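Local atomic coordinates of tRNA (Adenine(22)-N(1))-methyltransferase (Mycoplasma capricolum subsp. capricolum, PDB entry 6QE6), a protein that binds S-adenosyl-L-homocysteine, the product of its methyl-donor cofactor, and probably methylates N1 of adenine 22 in tRNA. Residues A[44-48]-A[72-78]; A[60-64]-A[103-107]; A[106-112]-A[130-136]; A[96-102]-A[126-131]. All blocks are in the same frame, centred on the assembly; numbering follows the deposited sequence.

Contact 1: residues A[44-48]-A[72-78]; sequences TDHAY and LNIALKN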
# COMPACT_ATOMS: atom_id res chain seq x y z
N THR A 44 3.58 -1.73 12.29
CA THR A 44 4.10 -0.40 12.58
C THR A 44 5.59 -0.42 12.92
O THR A 44 6.22 0.65 12.91
CB THR A 44 3.31 0.22 13.74
OG1 THR A 44 3.61 1.61 13.84
CG2 THR A 44 3.66 -0.46 15.06
N ASP A 45 6.15 -1.58 13.23
CA ASP A 45 7.56 -1.71 13.58
C ASP A 45 7.90 -0.82 14.77
O ASP A 45 7.61 -1.18 15.91
CB ASP A 45 8.45 -1.38 12.39
CG ASP A 45 9.91 -1.49 12.74
OD1 ASP A 45 10.29 -2.47 13.43
OD2 ASP A 45 10.69 -0.58 12.35
N HIS A 46 8.50 0.35 14.53
CA HIS A 46 8.90 1.24 15.61
C HIS A 46 7.99 2.45 15.76
O HIS A 46 8.36 3.41 16.46
CB HIS A 46 10.36 1.70 15.44
CG HIS A 46 11.37 0.66 15.80
ND1 HIS A 46 12.71 0.95 15.99
CD2 HIS A 46 11.25 -0.68 16.01
CE1 HIS A 46 13.36 -0.16 16.29
NE2 HIS A 46 12.50 -1.16 16.31
N ALA A 47 6.82 2.44 15.12
CA ALA A 47 5.74 3.40 15.38
C ALA A 47 6.14 4.84 15.07
O ALA A 47 5.49 5.77 15.55
CB ALA A 47 5.25 3.30 16.83
N TYR A 48 7.19 5.03 14.27
CA TYR A 48 7.58 6.38 13.87
C TYR A 48 6.51 7.06 13.01
O TYR A 48 6.37 8.28 13.06
CB TYR A 48 8.93 6.35 13.15
CG TYR A 48 10.12 6.12 14.08
CD1 TYR A 48 10.32 6.93 15.18
CD2 TYR A 48 11.03 5.09 13.84
CE1 TYR A 48 11.40 6.74 16.04
CE2 TYR A 48 12.11 4.89 14.69
CZ TYR A 48 12.29 5.72 15.79
OH TYR A 48 13.37 5.54 16.65
N LEU A 72 7.18 -4.20 18.88
CA LEU A 72 6.17 -3.46 19.62
C LEU A 72 6.70 -2.94 20.95
O LEU A 72 6.27 -1.88 21.42
CB LEU A 72 4.96 -4.36 19.82
CG LEU A 72 3.57 -3.76 19.61
CD1 LEU A 72 3.52 -2.79 18.45
CD2 LEU A 72 2.59 -4.90 19.40
N ASN A 73 7.66 -3.65 21.56
CA ASN A 73 8.29 -3.16 22.79
C ASN A 73 9.09 -1.89 22.54
O ASN A 73 9.10 -0.97 23.36
CB ASN A 73 9.20 -4.23 23.38
CG ASN A 73 8.44 -5.45 23.84
OD1 ASN A 73 7.44 -5.34 24.54
ND2 ASN A 73 8.93 -6.62 23.45
N ILE A 74 9.82 -1.85 21.42
CA ILE A 74 10.53 -0.64 21.03
C ILE A 74 9.55 0.48 20.71
O ILE A 74 9.77 1.64 21.05
CB ILE A 74 11.45 -0.95 19.84
CG1 ILE A 74 12.22 -2.24 20.13
CG2 ILE A 74 12.35 0.24 19.53
CD1 ILE A 74 12.95 -2.82 18.94
N ALA A 75 8.44 0.13 20.05
CA ALA A 75 7.42 1.12 19.73
C ALA A 75 6.89 1.79 20.98
O ALA A 75 6.70 3.01 21.02
CB ALA A 75 6.28 0.46 18.95
N LEU A 76 6.63 1.01 22.03
CA LEU A 76 6.07 1.59 23.24
C LEU A 76 7.06 2.53 23.90
O LEU A 76 6.70 3.63 24.33
CB LEU A 76 5.63 0.47 24.20
CG LEU A 76 4.92 0.91 25.47
CD1 LEU A 76 3.56 1.45 25.10
CD2 LEU A 76 4.75 -0.25 26.41
N LYS A 77 8.33 2.12 23.98
CA LYS A 77 9.37 3.00 24.51
C LYS A 77 9.46 4.29 23.71
O LYS A 77 9.52 5.38 24.29
CB LYS A 77 10.71 2.27 24.54
CG LYS A 77 10.92 1.40 25.78
CD LYS A 77 12.33 0.78 25.84
CE LYS A 77 12.51 -0.06 27.11
NZ LYS A 77 13.72 -0.95 27.09
N ASN A 78 9.44 4.19 22.38
CA ASN A 78 9.44 5.40 21.55
C ASN A 78 8.25 6.30 21.87
O ASN A 78 8.40 7.52 22.01
CB ASN A 78 9.44 5.01 20.07
CG ASN A 78 10.83 4.84 19.51
OD1 ASN A 78 11.73 5.64 19.78
ND2 ASN A 78 11.03 3.78 18.72

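Contact 2: residues A[60-64]-A[103-107]; sequences KIAYA and EILNI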
# COMPACT_ATOMS: atom_id res chain seq x y z
N LYS A 60 -5.74 12.44 15.82
CA LYS A 60 -5.86 12.67 17.25
C LYS A 60 -5.34 11.49 18.04
O LYS A 60 -4.67 11.67 19.07
CB LYS A 60 -7.32 12.97 17.63
CG LYS A 60 -7.92 14.20 17.00
CD LYS A 60 -7.32 15.49 17.56
CE LYS A 60 -8.05 16.73 17.04
NZ LYS A 60 -7.42 17.96 17.58
N ILE A 61 -5.63 10.27 17.60
CA ILE A 61 -5.04 9.08 18.19
C ILE A 61 -4.55 8.13 17.10
O ILE A 61 -4.89 8.25 15.92
CB ILE A 61 -6.02 8.35 19.15
CG1 ILE A 61 -7.19 7.74 18.39
CG2 ILE A 61 -6.51 9.28 20.25
CD1 ILE A 61 -7.78 6.54 19.11
N ALA A 62 -3.72 7.18 17.51
CA ALA A 62 -3.22 6.17 16.58
C ALA A 62 -3.15 4.82 17.27
O ALA A 62 -2.77 4.72 18.44
CB ALA A 62 -1.83 6.54 16.02
N TYR A 63 -3.54 3.79 16.54
CA TYR A 63 -3.29 2.41 16.91
C TYR A 63 -2.03 1.92 16.20
O TYR A 63 -1.98 1.91 14.96
CB TYR A 63 -4.50 1.54 16.54
CG TYR A 63 -5.75 1.96 17.25
CD1 TYR A 63 -5.88 1.82 18.64
CD2 TYR A 63 -6.81 2.48 16.56
CE1 TYR A 63 -7.05 2.21 19.29
CE2 TYR A 63 -7.97 2.85 17.19
CZ TYR A 63 -8.09 2.72 18.54
OH TYR A 63 -9.28 3.12 19.13
N ALA A 64 -1.02 1.53 16.96
CA ALA A 64 0.27 1.11 16.40
C ALA A 64 0.37 -0.41 16.56
O ALA A 64 0.69 -0.91 17.65
CB ALA A 64 1.42 1.83 17.09
N GLU A 103 -13.44 -1.68 22.11
CA GLU A 103 -12.75 -0.45 22.45
C GLU A 103 -12.04 0.21 21.27
O GLU A 103 -11.63 1.37 21.37
CB GLU A 103 -11.74 -0.71 23.58
CG GLU A 103 -10.53 -1.56 23.15
CD GLU A 103 -10.76 -3.08 23.29
OE1 GLU A 103 -11.80 -3.48 23.88
OE2 GLU A 103 -9.88 -3.86 22.81
N ILE A 104 -11.88 -0.50 20.15
CA ILE A 104 -11.34 0.12 18.94
C ILE A 104 -12.41 1.02 18.33
O ILE A 104 -13.52 0.56 18.02
CB ILE A 104 -10.87 -0.94 17.94
CG1 ILE A 104 -9.86 -1.87 18.61
CG2 ILE A 104 -10.23 -0.28 16.75
CD1 ILE A 104 -8.76 -1.13 19.29
N LEU A 105 -12.10 2.30 18.18
CA LEU A 105 -13.02 3.25 17.58
C LEU A 105 -13.01 3.13 16.05
O LEU A 105 -12.14 2.50 15.45
CB LEU A 105 -12.67 4.69 17.93
CG LEU A 105 -12.33 5.19 19.33
CD1 LEU A 105 -12.10 6.68 19.21
CD2 LEU A 105 -13.43 4.88 20.34
N ASN A 106 -14.01 3.77 15.43
CA ASN A 106 -14.00 3.96 13.99
C ASN A 106 -12.68 4.56 13.54
O ASN A 106 -12.17 5.51 14.14
CB ASN A 106 -15.14 4.87 13.56
CG ASN A 106 -16.47 4.18 13.56
OD1 ASN A 106 -16.55 2.98 13.75
ND2 ASN A 106 -17.52 4.95 13.33
N ILE A 107 -12.14 4.02 12.44
CA ILE A 107 -10.80 4.36 11.98
C ILE A 107 -10.91 5.08 10.64
O ILE A 107 -11.49 4.54 9.69
CB ILE A 107 -9.91 3.10 11.88
CG1 ILE A 107 -9.69 2.51 13.28
CG2 ILE A 107 -8.57 3.41 11.19
CD1 ILE A 107 -9.29 1.07 13.26
O HOH W 1 -9.03 2.70 21.90

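Contact 3: residues A[106-112]-A[130-136]; sequences NIDYVTI and KISNYII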
# COMPACT_ATOMS: atom_id res chain seq x y z
N ASN A 106 -14.01 3.77 15.43
CA ASN A 106 -14.00 3.96 13.99
C ASN A 106 -12.68 4.56 13.54
O ASN A 106 -12.17 5.51 14.14
CB ASN A 106 -15.14 4.87 13.56
CG ASN A 106 -16.47 4.18 13.56
OD1 ASN A 106 -16.55 2.98 13.75
ND2 ASN A 106 -17.52 4.95 13.33
N ILE A 107 -12.14 4.02 12.44
CA ILE A 107 -10.80 4.36 11.98
C ILE A 107 -10.91 5.08 10.64
O ILE A 107 -11.49 4.54 9.69
CB ILE A 107 -9.91 3.10 11.88
CG1 ILE A 107 -9.69 2.51 13.28
CG2 ILE A 107 -8.57 3.41 11.19
CD1 ILE A 107 -9.29 1.07 13.26
N ASP A 108 -10.36 6.29 10.57
CA ASP A 108 -10.37 7.05 9.31
C ASP A 108 -9.44 6.41 8.28
O ASP A 108 -9.82 6.25 7.12
CB ASP A 108 -9.97 8.50 9.57
CG ASP A 108 -10.95 9.23 10.46
OD1 ASP A 108 -11.84 9.92 9.92
OD2 ASP A 108 -10.86 9.11 11.70
N TYR A 109 -8.23 6.04 8.69
CA TYR A 109 -7.26 5.50 7.75
C TYR A 109 -6.53 4.35 8.39
O TYR A 109 -5.93 4.50 9.46
CB TYR A 109 -6.23 6.54 7.33
CG TYR A 109 -6.71 7.69 6.50
CD1 TYR A 109 -6.68 7.63 5.11
CD2 TYR A 109 -7.14 8.88 7.10
CE1 TYR A 109 -7.08 8.71 4.34
CE2 TYR A 109 -7.57 9.96 6.34
CZ TYR A 109 -7.53 9.86 4.96
OH TYR A 109 -7.92 10.93 4.21
N VAL A 110 -6.53 3.21 7.73
CA VAL A 110 -5.60 2.14 8.04
C VAL A 110 -4.44 2.25 7.06
O VAL A 110 -4.65 2.33 5.84
CB VAL A 110 -6.28 0.77 7.97
CG1 VAL A 110 -5.24 -0.31 7.98
CG2 VAL A 110 -7.25 0.64 9.15
N THR A 111 -3.22 2.31 7.59
CA THR A 111 -2.02 2.32 6.76
C THR A 111 -1.31 0.99 6.91
O THR A 111 -1.22 0.44 8.02
CB THR A 111 -1.07 3.47 7.09
OG1 THR A 111 -0.67 3.40 8.47
CG2 THR A 111 -1.75 4.80 6.81
N ILE A 112 -0.85 0.45 5.78
CA ILE A 112 -0.10 -0.79 5.71
C ILE A 112 1.09 -0.49 4.82
O ILE A 112 0.92 -0.28 3.61
CB ILE A 112 -0.93 -1.94 5.14
CG1 ILE A 112 -2.24 -2.08 5.90
CG2 ILE A 112 -0.12 -3.22 5.17
CD1 ILE A 112 -3.29 -2.94 5.19
N LYS A 130 -15.76 -0.50 10.51
CA LYS A 130 -15.13 0.58 11.25
C LYS A 130 -14.10 1.36 10.43
O LYS A 130 -13.75 2.48 10.81
CB LYS A 130 -14.44 0.03 12.50
CG LYS A 130 -15.38 -0.52 13.55
CD LYS A 130 -14.59 -1.07 14.71
CE LYS A 130 -15.49 -1.43 15.86
NZ LYS A 130 -14.71 -1.82 17.06
N ILE A 131 -13.60 0.79 9.33
CA ILE A 131 -12.49 1.37 8.58
C ILE A 131 -13.02 2.11 7.36
O ILE A 131 -13.80 1.55 6.58
CB ILE A 131 -11.50 0.27 8.14
CG1 ILE A 131 -10.88 -0.41 9.36
CG2 ILE A 131 -10.48 0.86 7.20
CD1 ILE A 131 -10.57 -1.87 9.11
N SER A 132 -12.58 3.35 7.18
CA SER A 132 -13.06 4.16 6.06
C SER A 132 -12.10 4.22 4.88
O SER A 132 -12.57 4.37 3.75
CB SER A 132 -13.36 5.59 6.52
OG SER A 132 -14.65 5.67 7.09
N ASN A 133 -10.79 4.15 5.09
CA ASN A 133 -9.82 4.34 4.02
C ASN A 133 -8.58 3.52 4.31
O ASN A 133 -8.20 3.32 5.46
CB ASN A 133 -9.36 5.79 3.85
CG ASN A 133 -10.49 6.73 3.62
OD1 ASN A 133 -10.95 6.91 2.48
ND2 ASN A 133 -10.94 7.39 4.68
N TYR A 134 -7.94 3.06 3.24
CA TYR A 134 -6.63 2.44 3.33
C TYR A 134 -5.64 3.31 2.60
O TYR A 134 -5.94 3.85 1.53
CB TYR A 134 -6.62 1.04 2.72
CG TYR A 134 -7.43 0.04 3.51
CD1 TYR A 134 -6.85 -0.65 4.57
CD2 TYR A 134 -8.77 -0.20 3.21
CE1 TYR A 134 -7.58 -1.55 5.30
CE2 TYR A 134 -9.50 -1.10 3.93
CZ TYR A 134 -8.91 -1.77 4.98
OH TYR A 134 -9.64 -2.68 5.70
N ILE A 135 -4.45 3.44 3.18
CA ILE A 135 -3.27 3.83 2.42
C ILE A 135 -2.29 2.67 2.52
O ILE A 135 -1.85 2.32 3.62
CB ILE A 135 -2.65 5.13 2.93
CG1 ILE A 135 -3.71 6.23 2.97
CG2 ILE A 135 -1.43 5.50 2.05
CD1 ILE A 135 -3.25 7.46 3.67
N ILE A 136 -1.96 2.09 1.38
CA ILE A 136 -1.06 0.95 1.31
C ILE A 136 0.20 1.34 0.54
O ILE A 136 0.14 2.02 -0.48
CB ILE A 136 -1.77 -0.26 0.67
CG1 ILE A 136 -2.87 -0.74 1.63
CG2 ILE A 136 -0.77 -1.34 0.31
CD1 ILE A 136 -4.11 -1.24 0.94

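Contact 4: residues A[96-102]-A[126-131]; sequences LEFVKNK and NDHQKI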
# COMPACT_ATOMS: atom_id res chain seq x y z
N LEU A 96 -5.81 -7.12 10.80
CA LEU A 96 -6.99 -6.37 11.23
C LEU A 96 -7.84 -7.13 12.24
O LEU A 96 -8.97 -6.71 12.49
CB LEU A 96 -7.83 -5.99 10.02
CG LEU A 96 -7.09 -5.07 9.06
CD1 LEU A 96 -8.02 -4.63 7.96
CD2 LEU A 96 -6.47 -3.87 9.81
N GLU A 97 -7.33 -8.22 12.80
CA GLU A 97 -8.13 -9.03 13.71
C GLU A 97 -8.56 -8.23 14.93
O GLU A 97 -9.65 -8.47 15.47
CB GLU A 97 -7.36 -10.28 14.15
CG GLU A 97 -7.34 -11.39 13.10
CD GLU A 97 -6.41 -12.54 13.47
OE1 GLU A 97 -5.86 -12.52 14.60
OE2 GLU A 97 -6.20 -13.46 12.63
N PHE A 98 -7.75 -7.26 15.35
CA PHE A 98 -8.06 -6.47 16.53
C PHE A 98 -9.26 -5.55 16.33
O PHE A 98 -9.90 -5.15 17.31
CB PHE A 98 -6.84 -5.64 16.92
CG PHE A 98 -6.64 -4.41 16.07
CD1 PHE A 98 -5.98 -4.49 14.86
CD2 PHE A 98 -7.12 -3.17 16.50
CE1 PHE A 98 -5.80 -3.36 14.08
CE2 PHE A 98 -6.94 -2.05 15.72
CZ PHE A 98 -6.29 -2.14 14.51
N VAL A 99 -9.56 -5.15 15.09
CA VAL A 99 -10.59 -4.13 14.87
C VAL A 99 -11.97 -4.59 15.34
O VAL A 99 -12.81 -3.76 15.66
CB VAL A 99 -10.61 -3.71 13.39
CG1 VAL A 99 -11.65 -2.62 13.15
CG2 VAL A 99 -9.22 -3.23 12.95
N LYS A 100 -12.21 -5.91 15.40
CA LYS A 100 -13.47 -6.41 15.94
C LYS A 100 -13.76 -5.86 17.34
O LYS A 100 -14.91 -5.57 17.67
CB LYS A 100 -13.45 -7.94 15.98
CG LYS A 100 -13.99 -8.63 14.75
CD LYS A 100 -13.53 -10.10 14.69
CE LYS A 100 -12.24 -10.26 13.84
NZ LYS A 100 -12.41 -9.88 12.39
N ASN A 101 -12.72 -5.68 18.16
CA ASN A 101 -12.86 -5.39 19.58
C ASN A 101 -13.65 -4.11 19.85
O ASN A 101 -13.63 -3.16 19.07
CB ASN A 101 -11.48 -5.27 20.23
CG ASN A 101 -10.69 -6.53 20.10
OD1 ASN A 101 -11.23 -7.57 19.73
ND2 ASN A 101 -9.40 -6.46 20.41
N LYS A 102 -14.29 -4.09 21.03
CA LYS A 102 -15.30 -3.08 21.33
C LYS A 102 -14.69 -1.71 21.64
O LYS A 102 -15.35 -0.69 21.46
CB LYS A 102 -16.17 -3.54 22.52
CG LYS A 102 -16.51 -5.05 22.57
CD LYS A 102 -16.82 -5.67 21.19
CE LYS A 102 -17.44 -7.07 21.29
NZ LYS A 102 -18.57 -7.25 20.33
N ASN A 126 -9.99 -9.34 6.45
CA ASN A 126 -10.67 -8.88 7.67
C ASN A 126 -11.01 -7.40 7.62
O ASN A 126 -11.04 -6.74 8.67
CB ASN A 126 -9.82 -9.18 8.90
CG ASN A 126 -9.89 -10.62 9.29
OD1 ASN A 126 -10.90 -11.27 9.06
ND2 ASN A 126 -8.81 -11.14 9.87
N ASP A 127 -11.25 -6.86 6.43
CA ASP A 127 -11.76 -5.50 6.34
C ASP A 127 -13.06 -5.39 7.14
O ASP A 127 -13.85 -6.33 7.20
CB ASP A 127 -11.97 -5.11 4.87
CG ASP A 127 -12.39 -3.65 4.68
OD1 ASP A 127 -11.97 -2.77 5.47
OD2 ASP A 127 -13.14 -3.38 3.72
N HIS A 128 -13.26 -4.24 7.76
CA HIS A 128 -14.31 -4.07 8.74
C HIS A 128 -14.98 -2.73 8.48
O HIS A 128 -14.37 -1.81 7.93
CB HIS A 128 -13.72 -4.16 10.16
CG HIS A 128 -14.74 -4.33 11.25
ND1 HIS A 128 -15.52 -3.28 11.70
CD2 HIS A 128 -15.07 -5.41 12.00
CE1 HIS A 128 -16.31 -3.73 12.67
NE2 HIS A 128 -16.06 -5.01 12.86
N GLN A 129 -16.26 -2.64 8.86
CA GLN A 129 -17.02 -1.43 8.60
C GLN A 129 -16.53 -0.25 9.44
O GLN A 129 -16.84 0.90 9.11
CB GLN A 129 -18.50 -1.70 8.82
CG GLN A 129 -19.00 -1.34 10.22
CD GLN A 129 -19.44 0.12 10.33
OE1 GLN A 129 -19.88 0.71 9.33
NE2 GLN A 129 -19.30 0.71 11.53
N LYS A 130 -15.76 -0.50 10.51
CA LYS A 130 -15.13 0.58 11.25
C LYS A 130 -14.10 1.36 10.43
O LYS A 130 -13.75 2.48 10.81
CB LYS A 130 -14.44 0.03 12.50
CG LYS A 130 -15.38 -0.52 13.55
CD LYS A 130 -14.59 -1.07 14.71
CE LYS A 130 -15.49 -1.43 15.86
NZ LYS A 130 -14.71 -1.82 17.06
N ILE A 131 -13.60 0.79 9.33
CA ILE A 131 -12.49 1.37 8.58
C ILE A 131 -13.02 2.11 7.36
O ILE A 131 -13.80 1.55 6.58
CB ILE A 131 -11.50 0.27 8.14
CG1 ILE A 131 -10.88 -0.41 9.36
CG2 ILE A 131 -10.48 0.86 7.20
CD1 ILE A 131 -10.57 -1.87 9.11
O HOH W 2 -6.40 -9.00 9.31
O HOH W 3 -16.53 -3.55 17.99
O HOH W 4 -17.03 -1.03 19.42

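Contact 1: residues A[44-48]-A[72-78]
His46 and Ile74 meet with the imidazole ring laid against the isoleucine, whose CG2 methyl sits over the centre of one ring face. In this CH-pi contact Ile74 CG2 lies 3.5 Å from the centroid of the His46 ring, 12° off its normal. The torsions of the isoleucine arrange this: chi1 of -47° turns CG2 to the ring, and the extended chi2 carries CD1 to NE2. The backbones come closest at His46 and Ala75, CA to CA 4.4 Å; beside them the methyls Ala47 CB and Ala75 CB touch at 3.7 Å. At the far end of the helical segment the Asn78 amide reaches toward the Tyr48 phenol, their planes 50° apart, with Asn78 OD1 3.5 Å from Tyr48 OH. At the other end the Thr44 and Leu72 side chains cross at about a right angle, CG2 of Thr44 meeting CD1 of Leu72; Thr44 OG1 turns away to a hydrogen bond with Asp41. A type II' turn from Thr44 to Ala47 presents Thr44, His46 and Ala47, and its Asp45 touches the bound S-adenosyl-L-homocysteine. The turn links strand 36-42 to helix 48-55 and packs on helix 69-81, with Ala64 of strand 59-66 touching Thr44 and Ala47.

Contact 2: residues A[60-64]-A[103-107]
Tyr63 reaches from strand 59-66 into the loop 103-107 and supplies most of the strand's share of the contact. Its hydroxyl receives the backbone N-H of Leu105 in an almost straight bond, Leu105 N to Tyr63 OH 3.1 Å with 175° at the hydrogen. Ile104 lies over a face of the ring, the two side chains sliding past each other in opposite directions. Its CD1 methyl stands 4.2 Å from the centroid of the Tyr63 ring, a CH-pi contact, while CG2 comes near CE2. The first torsion of Ile104 (chi1 -55°) puts CG1 beside and CG2 opposite the backbone N, and chi2 (-51°) folds CD1 over the ring. The hydrogen bond and the isoleucine together probably restrict rotation of the buried phenol. On the inner side Ile107 makes a light contact with the ring, and Ala40 of strand 36-42 touches both.

Toward the outside the packing thins. Ile61 CD1 and Leu105 CD1 approach only to 4.3 Å, and Leu105 belongs to the exposed part of the loop. A water in the plane of the Tyr63 ring hydrogen-bonds its hydroxyl, 2.8 Å from Tyr63 OH, and donates to Glu103 O at 3.0 Å. The contact joins strand 59-66 to the loop before strand 109-115 in a sheet of order 3-2-1-4-5-7-6 with strand 168-175 antiparallel, the Rossmann-like fold of class I methyltransferases.

Contact 3: residues A[106-112]-A[130-136]
Asn133 O is gripped by Val110 N at 2.8 Å, and the CA-H of Tyr109 also points to this oxygen. The bond belongs to a parallel pairing in which Val110 O receives Ile135 N and Ile135 O in turn receives Ile112 N. Before the regular strands begin, Ile107 alternates in the same way, its N donating to Lys130 O at 2.8 Å and its O accepting from Ser132 N. Between these two parts the Asn133 side chain helps to join the backbones: ND2 donates to Asp108 O at 2.9 Å, with that oxygen close to the amide plane. With CG placed beside its own backbone N (chi1 -57°), ND2 also lies over one face of the Tyr109 ring, toward its rim, the amide and ring planes 29° apart. Ile135 CD1 meets the same ring 3.7 Å from Tyr109 CD1. On the opposite sheet face Val110 and Tyr134 lie side by side, and Val110 CG2 packs on Ile131 CG2. The strands are the two arms of a beta-alpha-beta crossover through helix 117-124, whose Ile120 touches Ile112 and Ile136; strand 36-42 flanks the pair beyond 109-115, and strand 168-175 beyond 133-138.

Contact 4: residues A[96-102]-A[126-131]
Val99 and Lys130 share both apolar and polar contacts, the lysine running back alongside the valine so that its ammonium reaches the main chain. Among the apolar contacts, Val99 CG1 touches Lys130 CD at 3.7 Å and also meets His128 CB. The valine's chi1 of -178° sets CG1 opposite its backbone N and toward the lysine chain. Deeper in, the Leu96 and Ile131 side chains cross at a slant, CD1 of Leu96 3.9 Å from CD1 of Ile131.

The direct polar contacts gather on Lys130 NZ. It donates to Val99 O at 3.1 Å and also to Ile104 O, which lies just beyond the segment; Asn101 O is nearby as well. Inside segment 126-131, Lys130 N donates 3.0 Å to His128 ND1, in the plane of the imidazole, which fixes the ring against the type I turn from His128 to Ile131.

Waters bridge the segments as well. One accepts from Lys130 NZ at 2.7 Å and donates to Lys100 O at 2.6 Å; another donates to Lys102 O and accepts only weakly from Lys130 NZ. On the exposed side Glu97 CG lies beside Asn126 ND2, 3.6 Å away.

A lysine ammonium surrounded by main-chain carbonyls and water, with its alkyl chain against a valine, joins two loops, a side chain of one to the main chain of the other; the carbonyl oxygens would be expected to stabilise its positive charge.

Overall arrangement
From the N terminus, the chain leaves strand 36-42 through the turn 44-48, and contact 1 closes beyond strand 59-66, on helix 69-81. Contact 2 opens within that span, on strand 59-66, and closes at 103-107, so contacts 1 and 2 cross; they meet at Ala64. Contact 4 starts at 96-102, before contact 2 has closed, and crosses both it and contact 3. Contact 3 begins on 106-107, where contact 2 ends, and is completed by strand 133-138; it shares Lys130 and Ile131 with contact 4. Contacts 2, 3 and 4 gather around Lys130, tying the loops at one end of the sheet to its central strands, while contact 1 joins the cofactor-side turn to a flanking helix.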